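Local coordinates for protein GDP-6-deoxy-D-mannose reductase (Pseudomonas aeruginosa, PDB 6X3B) that binds NADPH and probably reduces GDP-4-dehydro-6-deoxy-D-mannose to GDP-rhamnose, a sugar donor for bacterial O-antigen biosynthesis, at residues A[211-223]-A[247-259]. Sequence-based numbering, arbitrary orientation. Where two conformers were deposited one is given.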
loop_
_atom_site.group_PDB
_atom_site.type_symbol
_atom_site.label_atom_id
_atom_site.label_comp_id
_atom_site.label_asym_id
_atom_site.label_seq_id
_atom_site.Cartn_x
_atom_site.Cartn_y
_atom_site.Cartn_z
ATOM N N LEU A 211 -15.883 17.327 32.363
ATOM C CA LEU A 211 -15.468 16.697 31.116
ATOM C C LEU A 211 -14.862 15.336 31.429
ATOM O O LEU A 211 -13.879 15.255 32.175
ATOM C CB LEU A 211 -14.445 17.569 30.396
ATOM C CG LEU A 211 -14.476 17.645 28.880
ATOM C CD1 LEU A 211 -15.903 17.838 28.417
ATOM C CD2 LEU A 211 -13.601 18.807 28.465
ATOM N N GLU A 212 -15.439 14.271 30.866
ATOM C CA GLU A 212 -14.907 12.924 31.051
ATOM C C GLU A 212 -13.995 12.586 29.876
ATOM O O GLU A 212 -14.442 12.555 28.724
ATOM C CB GLU A 212 -16.032 11.898 31.189
ATOM C CG GLU A 212 -16.756 11.969 32.532
ATOM C CD GLU A 212 -17.855 10.927 32.684
ATOM O OE1 GLU A 212 -17.964 10.035 31.815
ATOM O OE2 GLU A 212 -18.612 11.002 33.677
ATOM N N VAL A 213 -12.717 12.346 30.165
ATOM C CA VAL A 213 -11.715 12.178 29.122
ATOM C C VAL A 213 -11.013 10.836 29.284
ATOM O O VAL A 213 -11.032 10.214 30.352
ATOM C CB VAL A 213 -10.675 13.315 29.135
ATOM C CG1 VAL A 213 -11.356 14.673 29.028
ATOM C CG2 VAL A 213 -9.830 13.224 30.390
ATOM N N GLY A 214 -10.387 10.397 28.193
ATOM C CA GLY A 214 -9.411 9.328 28.236
ATOM C C GLY A 214 -8.022 9.906 28.403
ATOM O O GLY A 214 -7.830 10.833 29.197
ATOM N N ASP A 215 -7.042 9.396 27.662
ATOM C CA ASP A 215 -5.687 9.933 27.741
ATOM C C ASP A 215 -5.629 11.222 26.927
ATOM O O ASP A 215 -5.744 11.193 25.699
ATOM C CB ASP A 215 -4.663 8.918 27.239
ATOM C CG ASP A 215 -3.246 9.246 27.688
ATOM O OD1 ASP A 215 -3.022 10.320 28.298
ATOM O OD2 ASP A 215 -2.347 8.425 27.433
ATOM N N ILE A 216 -5.476 12.352 27.617
ATOM C CA ILE A 216 -5.331 13.660 26.990
ATOM C C ILE A 216 -3.936 14.220 27.161
ATOM O O ILE A 216 -3.672 15.349 26.729
ATOM C CB ILE A 216 -6.373 14.662 27.522
ATOM C CG1 ILE A 216 -6.128 14.944 29.010
ATOM C CG2 ILE A 216 -7.785 14.167 27.245
ATOM C CD1 ILE A 216 -6.970 16.094 29.573
ATOM N N ASP A 217 -3.037 13.479 27.791
ATOM C CA ASP A 217 -1.664 13.945 27.948
ATOM C C ASP A 217 -0.789 13.430 26.811
ATOM O O ASP A 217 0.266 12.831 27.002
ATOM C CB ASP A 217 -1.142 13.533 29.318
ATOM C CG ASP A 217 -1.880 14.247 30.446
ATOM O OD1 ASP A 217 -1.956 15.496 30.411
ATOM O OD2 ASP A 217 -2.422 13.570 31.342
ATOM N N VAL A 218 -1.277 13.652 25.590
ATOM C CA VAL A 218 -0.547 13.377 24.365
ATOM C C VAL A 218 -0.556 14.657 23.541
ATOM O O VAL A 218 -1.390 15.542 23.741
ATOM C CB VAL A 218 -1.162 12.203 23.570
ATOM C CG1 VAL A 218 -1.228 10.954 24.444
ATOM C CG2 VAL A 218 -2.545 12.557 23.052
ATOM N N SER A 219 0.395 14.765 22.624
ATOM C CA SER A 219 0.446 15.916 21.730
ATOM C C SER A 219 0.206 15.463 20.294
ATOM O O SER A 219 0.584 14.354 19.909
ATOM C CB SER A 219 1.795 16.635 21.850
ATOM O OG SER A 219 2.804 15.920 21.156
ATOM N N ARG A 220 -0.422 16.329 19.491
ATOM C CA ARG A 220 -0.674 16.015 18.097
ATOM C C ARG A 220 -0.438 17.268 17.258
ATOM O O ARG A 220 -0.361 18.384 17.769
ATOM C CB ARG A 220 -2.101 15.476 17.875
ATOM C CG ARG A 220 -2.392 14.111 18.530
ATOM C CD ARG A 220 -1.656 12.984 17.803
ATOM N NE ARG A 220 -2.010 11.652 18.312
ATOM C CZ ARG A 220 -1.348 11.024 19.281
ATOM N NH1 ARG A 220 -0.320 11.621 19.870
ATOM N NH2 ARG A 220 -1.722 9.813 19.681
ATOM N N ASP A 221 -0.328 17.068 15.957
ATOM C CA ASP A 221 -0.113 18.149 14.998
ATOM C C ASP A 221 -1.468 18.521 14.387
ATOM O O ASP A 221 -2.039 17.727 13.635
ATOM C CB ASP A 221 0.870 17.688 13.924
ATOM C CG ASP A 221 1.284 18.796 12.985
ATOM O OD1 ASP A 221 0.410 19.642 12.653
ATOM O OD2 ASP A 221 2.482 18.806 12.561
ATOM N N PHE A 222 -1.959 19.736 14.678
ATOM C CA PHE A 222 -3.264 20.217 14.225
ATOM C C PHE A 222 -3.167 21.348 13.204
ATOM O O PHE A 222 -2.311 22.230 13.316
ATOM C CB PHE A 222 -4.102 20.749 15.401
ATOM C CG PHE A 222 -4.507 19.695 16.394
ATOM C CD1 PHE A 222 -5.689 18.991 16.230
ATOM C CD2 PHE A 222 -3.731 19.449 17.523
ATOM C CE1 PHE A 222 -6.068 18.020 17.164
ATOM C CE2 PHE A 222 -4.108 18.487 18.446
ATOM C CZ PHE A 222 -5.269 17.772 18.262
ATOM N N LEU A 223 -4.109 21.350 12.250
ATOM C CA LEU A 223 -4.371 22.469 11.352
ATOM C C LEU A 223 -5.861 22.786 11.332
ATOM O O LEU A 223 -6.701 21.882 11.392
ATOM C CB LEU A 223 -3.927 22.157 9.912
ATOM C CG LEU A 223 -2.432 22.115 9.605
ATOM C CD1 LEU A 223 -2.222 21.544 8.208
ATOM C CD2 LEU A 223 -1.849 23.519 9.711
ATOM N N VAL A 247 0.750 17.382 4.978
ATOM C CA VAL A 247 0.037 18.640 5.205
ATOM C C VAL A 247 -0.162 18.741 6.714
ATOM O O VAL A 247 -1.003 18.041 7.291
ATOM C CB VAL A 247 -1.289 18.710 4.438
ATOM C CG1 VAL A 247 -2.035 20.033 4.772
ATOM C CG2 VAL A 247 -1.052 18.592 2.899
ATOM N N CYS A 248 0.624 19.601 7.367
ATOM C CA CYS A 248 0.673 19.656 8.823
ATOM C C CYS A 248 1.215 21.016 9.248
ATOM O O CYS A 248 1.731 21.790 8.436
ATOM C CB CYS A 248 1.537 18.514 9.390
ATOM S SG CYS A 248 3.204 18.459 8.641
ATOM N N SER A 249 1.082 21.301 10.540
ATOM C CA SER A 249 1.537 22.572 11.090
ATOM C C SER A 249 3.005 22.556 11.503
ATOM O O SER A 249 3.626 23.621 11.586
ATOM C CB SER A 249 0.695 22.948 12.317
ATOM O OG SER A 249 1.104 22.161 13.432
ATOM N N GLY A 250 3.572 21.385 11.785
ATOM C CA GLY A 250 4.903 21.358 12.352
ATOM C C GLY A 250 4.955 21.779 13.804
ATOM O O GLY A 250 6.048 21.963 14.343
ATOM N N GLN A 251 3.807 21.940 14.461
ATOM C CA GLN A 251 3.758 22.296 15.872
ATOM C C GLN A 251 2.966 21.252 16.645
ATOM O O GLN A 251 1.864 20.877 16.233
ATOM C CB GLN A 251 3.136 23.677 16.060
ATOM C CG GLN A 251 3.888 24.779 15.337
ATOM C CD GLN A 251 3.967 26.044 16.154
ATOM O OE1 GLN A 251 2.954 26.700 16.408
ATOM N NE2 GLN A 251 5.176 26.387 16.594
ATOM N N GLU A 252 3.526 20.791 17.761
ATOM C CA GLU A 252 2.797 19.921 18.682
ATOM C C GLU A 252 1.867 20.725 19.577
ATOM O O GLU A 252 2.260 21.751 20.135
ATOM C CB GLU A 252 3.762 19.146 19.577
ATOM C CG GLU A 252 4.494 18.062 18.884
ATOM C CD GLU A 252 5.542 17.447 19.770
ATOM O OE1 GLU A 252 5.179 16.913 20.849
ATOM O OE2 GLU A 252 6.726 17.522 19.386
ATOM N N GLN A 253 0.641 20.236 19.743
ATOM C CA GLN A 253 -0.277 20.760 20.746
ATOM C C GLN A 253 -0.684 19.648 21.697
ATOM O O GLN A 253 -1.141 18.589 21.253
ATOM C CB GLN A 253 -1.533 21.346 20.114
ATOM C CG GLN A 253 -1.300 21.992 18.792
ATOM C CD GLN A 253 -1.194 23.489 18.904
ATOM O OE1 GLN A 253 -1.223 24.044 19.996
ATOM N NE2 GLN A 253 -1.059 24.152 17.771
ATOM N N LYS A 254 -0.541 19.901 22.996
ATOM C CA LYS A 254 -1.045 18.981 24.008
ATOM C C LYS A 254 -2.564 19.062 24.097
ATOM O O LYS A 254 -3.134 20.153 24.219
ATOM C CB LYS A 254 -0.433 19.294 25.368
ATOM C CG LYS A 254 1.065 19.104 25.418
ATOM C CD LYS A 254 1.622 19.554 26.754
ATOM C CE LYS A 254 2.972 20.215 26.565
ATOM N NZ LYS A 254 3.113 21.418 27.435
ATOM N N ILE A 255 -3.223 17.902 24.046
ATOM C CA ILE A 255 -4.684 17.864 24.088
ATOM C C ILE A 255 -5.216 18.639 25.288
ATOM O O ILE A 255 -6.193 19.394 25.179
ATOM C CB ILE A 255 -5.181 16.406 24.102
ATOM C CG1 ILE A 255 -4.674 15.642 22.879
ATOM C CG2 ILE A 255 -6.693 16.363 24.191
ATOM C CD1 ILE A 255 -4.669 16.454 21.601
ATOM N N ARG A 256 -4.574 18.476 26.449
ATOM C CA ARG A 256 -5.056 19.122 27.666
ATOM C C ARG A 256 -5.002 20.641 27.552
ATOM O O ARG A 256 -5.922 21.341 28.003
ATOM C CB ARG A 256 -4.234 18.646 28.867
ATOM C CG ARG A 256 -4.548 19.394 30.147
ATOM C CD ARG A 256 -3.625 18.970 31.264
ATOM N NE ARG A 256 -3.709 17.535 31.511
ATOM C CZ ARG A 256 -4.670 16.944 32.216
ATOM N NH1 ARG A 256 -5.641 17.663 32.763
ATOM N NH2 ARG A 256 -4.654 15.627 32.384
ATOM N N GLU A 257 -3.927 21.171 26.962
ATOM C CA GLU A 257 -3.818 22.613 26.772
ATOM C C GLU A 257 -4.857 23.127 25.785
ATOM O O GLU A 257 -5.382 24.230 25.957
ATOM C CB GLU A 257 -2.408 22.982 26.313
ATOM C CG GLU A 257 -1.366 22.841 27.428
ATOM C CD GLU A 257 0.052 23.171 26.977
ATOM O OE1 GLU A 257 0.216 23.760 25.887
ATOM O OE2 GLU A 257 1.001 22.835 27.719
ATOM N N LEU A 258 -5.178 22.348 24.746
ATOM C CA LEU A 258 -6.268 22.749 23.860
ATOM C C LEU A 258 -7.601 22.782 24.600
ATOM O O LEU A 258 -8.395 23.712 24.413
ATOM C CB LEU A 258 -6.351 21.814 22.658
ATOM C CG LEU A 258 -5.141 21.847 21.737
ATOM C CD1 LEU A 258 -5.321 20.907 20.557
ATOM C CD2 LEU A 258 -4.977 23.271 21.259
ATOM N N ILE A 259 -7.872 21.776 25.441
ATOM C CA ILE A 259 -9.118 21.776 26.212
ATOM C C ILE A 259 -9.182 22.989 27.133
ATOM O O ILE A 259 -10.229 23.639 27.261
ATOM C CB ILE A 259 -9.270 20.469 27.008
ATOM C CG1 ILE A 259 -9.572 19.300 26.075
ATOM C CG2 ILE A 259 -10.393 20.590 28.044
ATOM C CD1 ILE A 259 -9.420 17.939 26.773
HETATM O O HOH W 1 -0.620 22.007 15.805
#
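Arg220 and Gln253 form the hydrogen-bonded pair of a short antiparallel ladder, with Gln253 N 2.9 Å from Arg220 O and Arg220 N bonded back to Gln253 O. The ladder adds strand 252-254 to the mixed sheet of this epimerase/dehydratase-family fold and illustrates how strand pairing can be carried straight into a helix N-terminus: helix 255-266 follows directly, and Ile255 N reaches Val218 O in a nearly straight bond (3.0 Å, 169°). From the first turn of the helix, Ile255 CG2 packs against Ile216 CB, while Ile255 CD1 meets the Phe222 ring at its edge, 3.6 Å from Phe222 CZ. Leu258 CD1 covers one face of that ring; the Phe222 side chain lies about 8 Å from the bound NADPH. Side-chain bonds tie the flanks. At the exposed Asp217, Arg256 forms a side-on salt bridge, NE to OD1 and NH2 to OD2, the two planes 25° apart; Ile216 CD1 lies over the centre of the guanidinium face. Ser219 OG donates to Glu252 OE1, and Glu252 OE2 forms salt bridges with Arg286 and Arg288. Farther along the strand, Asp221, with CG anti to the backbone N (chi1 -173°), extends its carboxylate to two backbone N-H groups: OD2 accepts from Gly250 N, and the syn lone pair of OD1 from Ser249 N at 2.8 Å.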